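Local coordinates for YjbQ family protein (Sulfolobus solfataricus, PDB 1VPH), which is of unknown function but belongs to the YjbQ (UPF0047) family, forms a three-chain assembly and carries a bound potassium ion, at residues 82-86 with 87-91. Residues are numbered along the deposited sequence; the frame is centred on the assembly and turned at random. Where two conformers were deposited one is given.
Sequences FTEPS and RSWKH. With K (potassium ion), chain K.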
loop_
_atom_site.group_PDB
_atom_site.type_symbol
_atom_site.label_atom_id
_atom_site.label_comp_id
_atom_site.label_asym_id
_atom_site.label_seq_id
_atom_site.Cartn_x
_atom_site.Cartn_y
_atom_site.Cartn_z
ATOM N N PHE C 82 -9.871 12.663 -9.855
ATOM C CA PHE C 82 -9.351 11.409 -10.338
ATOM C C PHE C 82 -10.400 10.310 -10.542
ATOM O O PHE C 82 -10.317 9.564 -11.495
ATOM C CB PHE C 82 -8.355 10.929 -9.313
ATOM C CG PHE C 82 -7.777 9.582 -9.586
ATOM C CD1 PHE C 82 -6.850 9.403 -10.605
ATOM C CD2 PHE C 82 -8.093 8.521 -8.764
ATOM C CE1 PHE C 82 -6.282 8.166 -10.817
ATOM C CE2 PHE C 82 -7.548 7.287 -8.992
ATOM C CZ PHE C 82 -6.631 7.119 -10.021
ATOM N N THR C 83 -11.389 10.246 -9.641
ATOM C CA THR C 83 -12.376 9.160 -9.655
ATOM C C THR C 83 -13.627 9.486 -10.476
ATOM O O THR C 83 -14.367 8.569 -10.840
ATOM C CB THR C 83 -12.839 8.790 -8.236
ATOM O OG1 THR C 83 -13.487 9.919 -7.639
ATOM C CG2 THR C 83 -11.692 8.306 -7.366
ATOM N N GLU C 84 -13.887 10.784 -10.695
ATOM C CA GLU C 84 -14.996 11.256 -11.541
ATOM C C GLU C 84 -16.400 10.836 -11.080
ATOM O O GLU C 84 -17.071 10.016 -11.742
ATOM C CB GLU C 84 -14.772 10.817 -12.962
ATOM C CG GLU C 84 -13.469 11.288 -13.486
ATOM C CD GLU C 84 -13.345 11.088 -14.963
ATOM O OE1 GLU C 84 -13.938 11.909 -15.719
ATOM O OE2 GLU C 84 -12.683 10.107 -15.373
ATOM N N PRO C 85 -16.869 11.375 -9.935
ATOM C CA PRO C 85 -18.178 10.961 -9.491
ATOM C C PRO C 85 -19.291 11.142 -10.515
ATOM O O PRO C 85 -20.221 10.363 -10.478
ATOM C CB PRO C 85 -18.401 11.793 -8.238
ATOM C CG PRO C 85 -17.014 12.041 -7.766
ATOM C CD PRO C 85 -16.241 12.274 -8.964
ATOM N N SER C 86 -19.172 12.082 -11.442
ATOM C CA SER C 86 -20.240 12.356 -12.398
ATOM C C SER C 86 -20.177 11.504 -13.667
ATOM O O SER C 86 -21.082 11.562 -14.501
ATOM C CB SER C 86 -20.157 13.803 -12.884
ATOM O OG SER C 86 -19.351 13.867 -14.070
ATOM N N ARG C 87 -19.115 10.714 -13.822
ATOM C CA ARG C 87 -18.932 9.893 -15.036
ATOM C C ARG C 87 -19.838 8.633 -15.083
ATOM O O ARG C 87 -20.095 8.001 -14.086
ATOM C CB ARG C 87 -17.460 9.487 -15.168
ATOM C CG ARG C 87 -17.115 8.582 -16.331
ATOM C CD ARG C 87 -15.642 8.630 -16.602
ATOM N NE ARG C 87 -15.306 7.722 -17.676
ATOM C CZ ARG C 87 -14.055 7.493 -18.096
ATOM N NH1 ARG C 87 -13.072 8.130 -17.548
ATOM N NH2 ARG C 87 -13.818 6.641 -19.077
ATOM N N SER C 88 -20.265 8.258 -16.281
ATOM C CA SER C 88 -21.128 7.113 -16.480
ATOM C C SER C 88 -20.303 5.848 -16.467
ATOM O O SER C 88 -20.282 5.111 -17.443
ATOM C CB SER C 88 -21.855 7.185 -17.826
ATOM O OG SER C 88 -22.805 8.235 -17.871
ATOM N N TRP C 89 -19.650 5.585 -15.355
ATOM C CA TRP C 89 -18.987 4.311 -15.152
ATOM C C TRP C 89 -19.990 3.166 -15.269
ATOM O O TRP C 89 -21.182 3.322 -14.932
ATOM C CB TRP C 89 -18.344 4.248 -13.785
ATOM C CG TRP C 89 -17.210 5.212 -13.587
ATOM C CD1 TRP C 89 -17.201 6.274 -12.741
ATOM C CD2 TRP C 89 -15.954 5.226 -14.267
ATOM N NE1 TRP C 89 -15.994 6.920 -12.797
ATOM C CE2 TRP C 89 -15.201 6.300 -13.724
ATOM C CE3 TRP C 89 -15.378 4.426 -15.267
ATOM C CZ2 TRP C 89 -13.893 6.615 -14.150
ATOM C CZ3 TRP C 89 -14.037 4.743 -15.683
ATOM C CH2 TRP C 89 -13.332 5.817 -15.102
ATOM N N LYS C 90 -19.508 2.011 -15.743
ATOM C CA LYS C 90 -20.361 0.833 -15.924
ATOM C C LYS C 90 -20.975 0.305 -14.633
ATOM O O LYS C 90 -22.112 -0.149 -14.645
ATOM C CB LYS C 90 -19.568 -0.287 -16.625
ATOM C CG LYS C 90 -19.436 -0.091 -18.133
ATOM N N HIS C 91 -20.245 0.391 -13.519
ATOM C CA HIS C 91 -20.783 0.033 -12.232
ATOM C C HIS C 91 -21.971 0.875 -11.805
ATOM O O HIS C 91 -22.771 0.443 -10.949
ATOM C CB HIS C 91 -19.719 0.132 -11.141
ATOM C CG HIS C 91 -20.160 -0.369 -9.792
ATOM N ND1 HIS C 91 -20.465 -1.695 -9.550
ATOM C CD2 HIS C 91 -20.286 0.272 -8.597
ATOM C CE1 HIS C 91 -20.801 -1.842 -8.279
ATOM N NE2 HIS C 91 -20.679 -0.673 -7.667
HETATM K K K K . -20.934 -0.033 -5.350
HETATM O O HOH W 1 -21.250 -2.048 -5.334
#
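Arg-87 folds back on Glu-84, and shows how a side chain just past a helix can tie the loop to the helix exit. Its CB lies 3.5 Å from Glu-84 O, the carbonyl that also accepts the Arg-87 N-H (N to O 3.0 Å) and closes a type I turn from Glu-84 to Arg-87. With CG anti to the backbone N (chi1 177°) and the chain extended to NE, Arg-87 CD runs over one face of the Trp-89 indole, towards its rim, and also lies 3.5 Å from Glu-84 OE2. At the tip, Arg-87 NH1 forms a salt bridge with Glu-84 OE2, 3.0 Å away, on its syn side but tilted out of the carboxylate plane; the oxygen lies in the guanidinium plane, and the carboxylate and guanidinium planes are 70° apart. Trp-89 CH2 lies over one guanidinium face, offset towards its rim, while Arg-87 NH2 forms a salt bridge with Glu-81 of the second subunit. At the indole edge, Trp-89 NE1 donates to Thr-83 O (3.0 Å, N-H...O angle 147°). An alanine in place of Trp-89 would probably leave Thr-83 O without this donor and the arginine chain without its flat support. His-91 NE2 binds potassium at 2.4 Å, with Asp-95, Asn-97 and His-101 completing the protein ligands. The whole is a type I turn ending helix 69-83 and leading into a potassium-binding loop beside another subunit.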